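Local atomic coordinates of SufC protein (Thermus thermophilus, PDB entry 2D2E), a protein that binds and hydrolyses ATP as a cytoplasmic ABC-type ATPase of the Suf system, where it probably serves iron-sulfur cluster assembly. Residues A[42-47]-A[53-58]; A[9-12]-A[18-21]; A[60-63]-A[68-71]. All coordinates share one frame; numbering follows the deposited sequence.

Contact 1 of 3, residues A[42-47]-A[53-58]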
ATOM      1  N   LYS A  42     -13.178  -0.411   1.103  0.50 12.19           N
ATOM      2  CA  LYS A  42     -11.822  -0.138   0.626  0.50 10.00           C
ATOM      3  C   LYS A  42     -10.718  -0.516   1.606  0.50 12.02           C
ATOM      4  O   LYS A  42      -9.722  -1.142   1.224  1.00 13.93           O
ATOM      5  CB  LYS A  42     -11.686   1.343   0.226  0.50 11.36           C
ATOM      6  CG  LYS A  42     -11.864   2.339   1.377  0.50 11.82           C
ATOM      7  CD  LYS A  42     -11.648   3.787   0.917  0.50 16.10           C
ATOM      8  CE  LYS A  42     -12.095   4.797   1.988  0.50 17.02           C
ATOM      9  NZ  LYS A  42     -11.424   4.592   3.323  0.50 13.09           N
ATOM     10  N   SER A  43     -10.883  -0.149   2.871  1.00 11.72           N
ATOM     11  CA  SER A  43      -9.864  -0.451   3.857  1.00 10.67           C
ATOM     12  C   SER A  43      -9.900  -1.911   4.279  1.00 11.75           C
ATOM     13  O   SER A  43      -8.853  -2.464   4.608  1.00 13.84           O
ATOM     14  CB  SER A  43      -9.969   0.484   5.058  1.00 13.47           C
ATOM     15  OG  SER A  43      -9.590   1.806   4.694  1.00 16.43           O
ATOM     16  N   THR A  44     -11.086  -2.519   4.235  1.00 10.53           N
ATOM     17  CA  THR A  44     -11.203  -3.933   4.553  1.00 12.91           C
ATOM     18  C   THR A  44     -10.442  -4.717   3.471  1.00 16.03           C
ATOM     19  O   THR A  44      -9.747  -5.703   3.774  1.00 13.17           O
ATOM     20  CB  THR A  44     -12.672  -4.360   4.596  1.00 16.98           C
ATOM     21  OG1 THR A  44     -13.269  -3.829   5.792  1.00 17.63           O
ATOM     22  CG2 THR A  44     -12.809  -5.893   4.595  1.00 19.65           C
ATOM     23  N   LEU A  45     -10.550  -4.265   2.219  1.00 12.99           N
ATOM     24  CA  LEU A  45      -9.824  -4.935   1.135  1.00 10.61           C
ATOM     25  C   LEU A  45      -8.318  -4.882   1.409  1.00 10.37           C
ATOM     26  O   LEU A  45      -7.601  -5.875   1.222  1.00 12.00           O
ATOM     27  CB  LEU A  45     -10.124  -4.284  -0.224  1.00 11.76           C
ATOM     28  CG  LEU A  45      -9.302  -4.868  -1.391  1.00 10.46           C
ATOM     29  CD1 LEU A  45      -9.668  -6.332  -1.622  1.00 13.34           C
ATOM     30  CD2 LEU A  45      -9.582  -4.080  -2.669  1.00 11.99           C
ATOM     31  N   GLY A  46      -7.832  -3.730   1.864  1.00 12.96           N
ATOM     32  CA  GLY A  46      -6.420  -3.617   2.164  1.00 12.23           C
ATOM     33  C   GLY A  46      -5.987  -4.584   3.257  1.00 15.37           C
ATOM     34  O   GLY A  46      -4.915  -5.144   3.176  1.00 14.51           O
ATOM     35  N   LYS A  47      -6.815  -4.789   4.278  1.00 12.98           N
ATOM     36  CA  LYS A  47      -6.426  -5.684   5.360  1.00 15.22           C
ATOM     37  C   LYS A  47      -6.402  -7.132   4.896  1.00 14.97           C
ATOM     38  O   LYS A  47      -5.537  -7.912   5.323  1.00 16.84           O
ATOM     39  CB  LYS A  47      -7.382  -5.518   6.536  1.00 17.27           C
ATOM     40  CG  LYS A  47      -7.273  -4.165   7.205  1.00 18.78           C
ATOM     41  CD  LYS A  47      -8.324  -4.009   8.300  1.00 22.23           C
ATOM     42  CE  LYS A  47      -8.208  -2.643   8.967  1.00 31.41           C
ATOM     43  NZ  LYS A  47      -9.228  -2.436  10.036  1.00 34.77           N
ATOM     44  N   PRO A  53      -5.982 -12.182   9.541  1.00 28.08           N
ATOM     45  CA  PRO A  53      -6.724 -13.392   9.898  1.00 31.88           C
ATOM     46  C   PRO A  53      -8.134 -13.222  10.455  1.00 34.51           C
ATOM     47  O   PRO A  53      -8.899 -14.191  10.510  1.00 34.21           O
ATOM     48  CB  PRO A  53      -5.777 -14.091  10.875  1.00 30.80           C
ATOM     49  CG  PRO A  53      -5.145 -12.964  11.581  1.00 31.68           C
ATOM     50  CD  PRO A  53      -4.835 -11.991  10.445  1.00 28.89           C
ATOM     51  N   GLU A  54      -8.491 -12.007  10.862  1.00 34.53           N
ATOM     52  CA  GLU A  54      -9.827 -11.773  11.403  1.00 35.83           C
ATOM     53  C   GLU A  54     -10.945 -11.880  10.368  1.00 34.68           C
ATOM     54  O   GLU A  54     -12.116 -12.001  10.728  1.00 34.64           O
ATOM     55  CB  GLU A  54      -9.895 -10.405  12.090  1.00 37.91           C
ATOM     56  CG  GLU A  54      -9.051 -10.309  13.355  1.00 43.97           C
ATOM     57  CD  GLU A  54      -9.247  -9.000  14.098  1.00 46.04           C
ATOM     58  OE1 GLU A  54      -8.528  -8.764  15.092  1.00 51.43           O
ATOM     59  OE2 GLU A  54     -10.124  -8.205  13.691  1.00 49.86           O
ATOM     60  N   TYR A  55     -10.589 -11.847   9.084  1.00 27.82           N
ATOM     61  CA  TYR A  55     -11.571 -11.938   8.010  1.00 26.65           C
ATOM     62  C   TYR A  55     -11.732 -13.330   7.440  1.00 25.51           C
ATOM     63  O   TYR A  55     -10.791 -14.119   7.419  1.00 31.55           O
ATOM     64  CB  TYR A  55     -11.186 -10.999   6.842  1.00 22.22           C
ATOM     65  CG  TYR A  55     -11.300  -9.549   7.274  1.00 26.02           C
ATOM     66  CD1 TYR A  55     -10.223  -8.904   7.866  1.00 27.46           C
ATOM     67  CD2 TYR A  55     -12.503  -8.858   7.155  1.00 24.46           C
ATOM     68  CE1 TYR A  55     -10.337  -7.609   8.338  1.00 27.80           C
ATOM     69  CE2 TYR A  55     -12.631  -7.551   7.635  1.00 27.91           C
ATOM     70  CZ  TYR A  55     -11.541  -6.942   8.225  1.00 23.44           C
ATOM     71  OH  TYR A  55     -11.640  -5.653   8.701  1.00 32.53           O
ATOM     72  N   THR A  56     -12.932 -13.612   6.959  1.00 26.77           N
ATOM     73  CA  THR A  56     -13.236 -14.897   6.356  1.00 26.64           C
ATOM     74  C   THR A  56     -13.524 -14.682   4.873  1.00 23.68           C
ATOM     75  O   THR A  56     -14.430 -13.936   4.522  1.00 26.37           O
ATOM     76  CB  THR A  56     -14.488 -15.534   7.008  1.00 28.86           C
ATOM     77  OG1 THR A  56     -14.273 -15.682   8.417  1.00 33.36           O
ATOM     78  CG2 THR A  56     -14.773 -16.896   6.394  1.00 35.87           C
ATOM     79  N   VAL A  57     -12.753 -15.318   3.995  1.00 21.45           N
ATOM     80  CA  VAL A  57     -13.007 -15.168   2.568  1.00 23.63           C
ATOM     81  C   VAL A  57     -13.988 -16.268   2.144  1.00 25.20           C
ATOM     82  O   VAL A  57     -13.736 -17.453   2.338  1.00 31.75           O
ATOM     83  CB  VAL A  57     -11.685 -15.232   1.747  1.00 21.60           C
ATOM     84  CG1 VAL A  57     -11.998 -15.275   0.247  1.00 27.55           C
ATOM     85  CG2 VAL A  57     -10.805 -14.020   2.101  1.00 24.75           C
ATOM     86  N   GLU A  58     -15.114 -15.850   1.583  1.00 24.55           N
ATOM     87  CA  GLU A  58     -16.176 -16.759   1.162  1.00 29.61           C
ATOM     88  C   GLU A  58     -16.032 -17.251  -0.268  1.00 29.70           C
ATOM     89  O   GLU A  58     -16.402 -18.380  -0.594  1.00 27.91           O
ATOM     90  CB  GLU A  58     -17.513 -16.041   1.286  1.00 27.71           C
ATOM     91  CG  GLU A  58     -17.716 -15.383   2.636  1.00 36.35           C
ATOM     92  CD  GLU A  58     -18.610 -16.194   3.534  1.00 39.76           C
ATOM     93  OE1 GLU A  58     -18.552 -17.442   3.456  1.00 49.28           O
ATOM     94  OE2 GLU A  58     -19.367 -15.589   4.318  1.00 39.46           O
TER
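K47 and Y55 mark the nearest backbone approach between the helix of 42-47 and the chain of 53-58, their CA atoms 8.5 Å apart, a gap that side chains alone bridge. Y55 points toward the helix and lays its ring across one flank, meeting T44 and K47, three residues apart on the helix. In T44 a chi1 of -73° sets OG1 beside the backbone N and leaves the methyl CG2 anti to that N, obliquely placed to the ring and 3.5 Å from CE2 of Y55. From the same side of the ring, also obliquely, comes the aliphatic part of K47: its CB is 4.0 Å from CE1 of Y55. Farther along, CD of K47 passes 3.7 Å from the phenol OH of Y55. No hydrogen bond joins the segments; methyl and methylene groups pack on the ring and its hydroxyl. With an alanine in place of Y55, T44 CG2 and the K47 methylenes would probably lose their cover and a gap open beside the helix. K42, S43 and T44 are seen to bind ADP or magnesium in this protein, though neither is bound here. The contact thus backs the Walker A (P-loop) helix of an ABC ATPase.

Contact 2 of 3, residues A[9-12]-A[18-21]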
ATOM      1  N   LEU A   9     -14.079 -11.382  -5.253  1.00 18.96           N
ATOM      2  CA  LEU A   9     -13.829 -11.567  -3.837  1.00 20.28           C
ATOM      3  C   LEU A   9     -15.005 -11.262  -2.921  1.00 18.00           C
ATOM      4  O   LEU A   9     -15.565 -10.174  -2.970  1.00 18.89           O
ATOM      5  CB  LEU A   9     -12.627 -10.710  -3.413  1.00 15.98           C
ATOM      6  CG  LEU A   9     -12.126 -10.934  -1.992  1.00 19.85           C
ATOM      7  CD1 LEU A   9     -11.535 -12.345  -1.879  1.00 26.11           C
ATOM      8  CD2 LEU A   9     -11.065  -9.901  -1.650  1.00 19.60           C
ATOM      9  N   TRP A  10     -15.372 -12.244  -2.105  1.00 16.15           N
ATOM     10  CA  TRP A  10     -16.444 -12.092  -1.132  1.00 17.21           C
ATOM     11  C   TRP A  10     -15.839 -12.376   0.220  1.00 14.86           C
ATOM     12  O   TRP A  10     -15.137 -13.377   0.393  1.00 17.07           O
ATOM     13  CB  TRP A  10     -17.593 -13.077  -1.419  1.00 14.82           C
ATOM     14  CG  TRP A  10     -18.273 -12.820  -2.705  1.00 17.26           C
ATOM     15  CD1 TRP A  10     -17.810 -13.124  -3.956  1.00 18.81           C
ATOM     16  CD2 TRP A  10     -19.522 -12.152  -2.889  1.00 18.01           C
ATOM     17  NE1 TRP A  10     -18.685 -12.676  -4.902  1.00 22.14           N
ATOM     18  CE2 TRP A  10     -19.748 -12.070  -4.278  1.00 22.63           C
ATOM     19  CE3 TRP A  10     -20.474 -11.600  -2.010  1.00 17.42           C
ATOM     20  CZ2 TRP A  10     -20.888 -11.473  -4.818  1.00 23.05           C
ATOM     21  CZ3 TRP A  10     -21.605 -11.004  -2.547  1.00 24.53           C
ATOM     22  CH2 TRP A  10     -21.802 -10.939  -3.937  1.00 24.85           C
ATOM     23  N   ALA A  11     -16.086 -11.508   1.195  1.00 14.09           N
ATOM     24  CA  ALA A  11     -15.501 -11.704   2.509  1.00 17.61           C
ATOM     25  C   ALA A  11     -16.415 -11.164   3.598  1.00 20.58           C
ATOM     26  O   ALA A  11     -17.252 -10.299   3.347  1.00 19.18           O
ATOM     27  CB  ALA A  11     -14.145 -11.010   2.583  1.00 20.16           C
ATOM     28  N   SER A  12     -16.258 -11.704   4.797  1.00 23.24           N
ATOM     29  CA  SER A  12     -17.060 -11.272   5.932  1.00 25.89           C
ATOM     30  C   SER A  12     -16.212 -11.160   7.196  1.00 25.76           C
ATOM     31  O   SER A  12     -15.079 -11.628   7.227  1.00 27.16           O
ATOM     32  CB  SER A  12     -18.232 -12.246   6.136  1.00 24.98           C
ATOM     33  OG  SER A  12     -17.852 -13.582   5.870  1.00 32.07           O
ATOM     34  N   ILE A  18     -18.903  -8.073   4.183  0.50 24.24           N
ATOM     35  CA  ILE A  18     -18.461  -6.717   3.897  0.50 23.75           C
ATOM     36  C   ILE A  18     -18.004  -6.538   2.451  0.50 21.14           C
ATOM     37  O   ILE A  18     -18.279  -5.501   1.854  0.50 20.79           O
ATOM     38  CB  ILE A  18     -17.342  -6.242   4.870  0.50 26.79           C
ATOM     39  CG1 ILE A  18     -16.076  -7.083   4.702  0.50 32.84           C
ATOM     40  CG2 ILE A  18     -17.857  -6.293   6.308  0.50 29.65           C
ATOM     41  CD1 ILE A  18     -16.152  -8.450   5.297  0.50 35.23           C
ATOM     42  N   LEU A  19     -17.314  -7.527   1.882  1.00 15.30           N
ATOM     43  CA  LEU A  19     -16.898  -7.422   0.474  1.00 16.67           C
ATOM     44  C   LEU A  19     -17.863  -8.267  -0.348  1.00 15.38           C
ATOM     45  O   LEU A  19     -18.086  -9.454  -0.060  1.00 15.08           O
ATOM     46  CB  LEU A  19     -15.457  -7.876   0.248  1.00 13.23           C
ATOM     47  CG  LEU A  19     -14.364  -7.080   0.970  1.00 17.20           C
ATOM     48  CD1 LEU A  19     -12.985  -7.544   0.485  1.00 12.75           C
ATOM     49  CD2 LEU A  19     -14.554  -5.580   0.706  1.00 18.07           C
ATOM     50  N   LYS A  20     -18.447  -7.636  -1.357  1.00 14.50           N
ATOM     51  CA  LYS A  20     -19.466  -8.280  -2.165  1.00 17.32           C
ATOM     52  C   LYS A  20     -19.136  -8.415  -3.634  1.00 16.15           C
ATOM     53  O   LYS A  20     -19.839  -7.877  -4.482  1.00 16.28           O
ATOM     54  CB  LYS A  20     -20.784  -7.513  -1.969  1.00 18.85           C
ATOM     55  CG  LYS A  20     -21.278  -7.544  -0.517  1.00 21.49           C
ATOM     56  CD  LYS A  20     -22.433  -6.567  -0.273  1.00 20.70           C
ATOM     57  CE  LYS A  20     -22.915  -6.669   1.163  1.00 23.07           C
ATOM     58  NZ  LYS A  20     -23.885  -5.578   1.495  1.00 27.60           N
ATOM     59  N   GLY A  21     -18.057  -9.147  -3.924  1.00 15.51           N
ATOM     60  CA  GLY A  21     -17.660  -9.383  -5.304  1.00 18.85           C
ATOM     61  C   GLY A  21     -16.747  -8.311  -5.866  1.00 16.08           C
ATOM     62  O   GLY A  21     -17.086  -7.638  -6.833  1.00 16.53           O
TER
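The carbonyl O of A11 takes two backbone N-H groups from successive residues, I18 and L19, so that both face A11 in a classic beta bulge within an otherwise regular antiparallel pairing. The bond from I18 N to A11 O, 2.9 Å long, lies in the carbonyl plane, whereas L19 N, at 3.1 Å from the same A11 O, is tilted 31° from it. Beyond the bulge the W10 indole, its CG anti to the carbonyl carbon (chi1 -65°), lies over the backbone of K20 and G21, with G21 N over its face, 3.4 Å from W10 CE2. G21 CA makes a CH-pi contact, 3.7 Å from the centroid of the W10 five-membered ring. Lacking a CB, G21 lets the indole lie this close; its backbone angles would also press a CB against the K20 carbonyl O. K20 stands on the same side, its CA over the face and its CB just beyond the rim, 3.6 Å from W10 CZ3. On the face of A11 and L19, L9 CD2 reaches L19 CD1 at 3.7 Å. That face is covered by helix 42-50, whose I48 touches both A11 and L19, while strand 56-58 borders the hairpin along 9-12.

Contact 3 of 3, residues A[60-63]-A[68-71]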
ATOM      1  N   GLY A  60     -13.726 -16.185  -4.245  1.00 21.94           N
ATOM      2  CA  GLY A  60     -12.740 -15.332  -4.896  1.00 20.47           C
ATOM      3  C   GLY A  60     -11.281 -15.715  -4.771  1.00 20.18           C
ATOM      4  O   GLY A  60     -10.913 -16.678  -4.096  1.00 22.34           O
ATOM      5  N   GLU A  61     -10.437 -14.935  -5.438  1.00 19.57           N
ATOM      6  CA  GLU A  61      -8.997 -15.150  -5.423  1.00 17.28           C
ATOM      7  C   GLU A  61      -8.268 -13.816  -5.475  1.00 14.92           C
ATOM      8  O   GLU A  61      -8.853 -12.793  -5.837  1.00 17.67           O
ATOM      9  CB  GLU A  61      -8.558 -15.924  -6.661  1.00 18.71           C
ATOM     10  CG  GLU A  61      -9.030 -17.341  -6.764  1.00 31.38           C
ATOM     11  CD  GLU A  61      -8.468 -17.991  -8.007  1.00 36.17           C
ATOM     12  OE1 GLU A  61      -8.774 -17.506  -9.112  1.00 36.20           O
ATOM     13  OE2 GLU A  61      -7.709 -18.974  -7.878  1.00 47.55           O
ATOM     14  N   ILE A  62      -7.001 -13.846  -5.085  1.00 14.74           N
ATOM     15  CA  ILE A  62      -6.130 -12.681  -5.179  1.00 16.84           C
ATOM     16  C   ILE A  62      -4.882 -13.265  -5.867  1.00 13.68           C
ATOM     17  O   ILE A  62      -4.161 -14.089  -5.284  1.00 16.04           O
ATOM     18  CB  ILE A  62      -5.743 -12.107  -3.807  1.00 17.86           C
ATOM     19  CG1 ILE A  62      -6.985 -11.549  -3.098  1.00 24.36           C
ATOM     20  CG2 ILE A  62      -4.730 -10.987  -3.995  1.00 17.75           C
ATOM     21  CD1 ILE A  62      -6.672 -10.789  -1.817  1.00 28.01           C
ATOM     22  N   LEU A  63      -4.656 -12.851  -7.112  1.00 17.75           N
ATOM     23  CA  LEU A  63      -3.532 -13.373  -7.897  1.00 15.33           C
ATOM     24  C   LEU A  63      -2.415 -12.364  -8.013  1.00 18.07           C
ATOM     25  O   LEU A  63      -2.653 -11.231  -8.411  1.00 15.81           O
ATOM     26  CB  LEU A  63      -3.994 -13.707  -9.321  1.00 17.72           C
ATOM     27  CG  LEU A  63      -5.299 -14.502  -9.448  1.00 26.79           C
ATOM     28  CD1 LEU A  63      -5.746 -14.566 -10.902  1.00 31.28           C
ATOM     29  CD2 LEU A  63      -5.082 -15.886  -8.898  1.00 24.84           C
ATOM     30  N   ASN A  68      -2.321 -17.515  -6.841  1.00 22.67           N
ATOM     31  CA  ASN A  68      -3.314 -17.199  -5.813  1.00 25.62           C
ATOM     32  C   ASN A  68      -2.575 -17.094  -4.475  1.00 24.86           C
ATOM     33  O   ASN A  68      -1.905 -18.039  -4.050  1.00 29.65           O
ATOM     34  CB  ASN A  68      -4.372 -18.322  -5.772  1.00 26.13           C
ATOM     35  CG  ASN A  68      -5.555 -18.017  -4.843  1.00 32.11           C
ATOM     36  OD1 ASN A  68      -6.440 -18.862  -4.664  1.00 35.97           O
ATOM     37  ND2 ASN A  68      -5.582 -16.825  -4.260  1.00 22.01           N
ATOM     38  N   ILE A  69      -2.674 -15.947  -3.809  1.00 24.50           N
ATOM     39  CA  ILE A  69      -1.980 -15.774  -2.537  1.00 22.96           C
ATOM     40  C   ILE A  69      -2.887 -15.788  -1.318  1.00 21.66           C
ATOM     41  O   ILE A  69      -2.412 -15.606  -0.200  1.00 19.47           O
ATOM     42  CB  ILE A  69      -1.180 -14.445  -2.509  1.00 21.18           C
ATOM     43  CG1 ILE A  69      -2.131 -13.241  -2.615  1.00 28.00           C
ATOM     44  CG2 ILE A  69      -0.163 -14.454  -3.628  1.00 24.44           C
ATOM     45  CD1 ILE A  69      -1.421 -11.884  -2.476  1.00 26.44           C
ATOM     46  N   LEU A  70      -4.186 -16.006  -1.522  1.00 21.65           N
ATOM     47  CA  LEU A  70      -5.119 -15.994  -0.402  1.00 22.71           C
ATOM     48  C   LEU A  70      -4.791 -16.987   0.699  1.00 19.84           C
ATOM     49  O   LEU A  70      -5.076 -16.728   1.861  1.00 24.61           O
ATOM     50  CB  LEU A  70      -6.555 -16.234  -0.885  1.00 25.62           C
ATOM     51  CG  LEU A  70      -7.288 -15.028  -1.464  1.00 26.84           C
ATOM     52  CD1 LEU A  70      -8.727 -15.401  -1.765  1.00 34.51           C
ATOM     53  CD2 LEU A  70      -7.241 -13.875  -0.468  1.00 31.84           C
ATOM     54  N   GLU A  71      -4.190 -18.106   0.321  1.00 24.81           N
ATOM     55  CA  GLU A  71      -3.833 -19.156   1.267  1.00 29.05           C
ATOM     56  C   GLU A  71      -2.455 -18.960   1.877  1.00 29.40           C
ATOM     57  O   GLU A  71      -2.063 -19.703   2.771  1.00 32.17           O
ATOM     58  CB  GLU A  71      -3.902 -20.522   0.575  1.00 34.69           C
ATOM     59  CG  GLU A  71      -5.266 -20.819  -0.020  1.00 42.11           C
ATOM     60  CD  GLU A  71      -6.363 -20.759   1.020  1.00 49.01           C
ATOM     61  OE1 GLU A  71      -7.472 -20.285   0.690  1.00 53.06           O
ATOM     62  OE2 GLU A  71      -6.120 -21.196   2.168  1.00 50.34           O
TER
HETATM   63  O   HOH W   1      -9.217 -19.086  -4.000  1.00 40.84           O
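I62 O is gripped by two donors of the 68-71 segment, the backbone N of I69 and the side-chain amide of N68. The first bond is short and straight, 2.8 Å from I69 N to I62 O, with the donor nearly along the C=O axis. The second is longer, 3.2 Å from N68 ND2 to I62 O, and arrives from above the carbonyl plane, 49° out of it. N68 reaches that place because its CG stands anti to its backbone N (chi1 -173°), which extends the side chain alongside 60-63 toward G60. A water donates both to N68 OD1 and to G60 O, 2.9 Å from each, fixing which way the amide is turned. The E61 carboxylate lies across this amide, their planes 78° apart; E61 OE2 and N68 OD1 are both acceptors and make no bond. On the apolar side I62 packs on two successive residues with different branches: its CG2 lies 3.7 Å from I69 CG1, and its CD1 presses tightly on L70 CD2 at 3.4 Å. L63 and N68 form a non-hydrogen-bonded antiparallel pair of the beta hairpin made by strands 60-64 and 67-68, at the margin of the antiparallel beta subdomain of the ABC ATPase fold.

All three contacts gather on one side of the chain's centre, around the antiparallel sheet that stands beside the nucleotide-binding P-loop. Contact 1 is a surface contact, while contacts 2 and 3 are partly buried. Their chemistry differs accordingly: 42-47 with 53-58 relies on side-chain packing alone, 9-12 with 18-21 on main-chain bonds, an indole laid over the partner backbone and apolar packing, and 60-63 with 68-71 on a main-chain bond, a side-chain amide and leucine-isoleucine packing. Contacts 1 and 2 interlock, since T56 and E58 of strand 56-58 pair with S12 and W10, and T44 packs on I18. L70 of contact 3 joins the set, its CD1 touching V57 and L9.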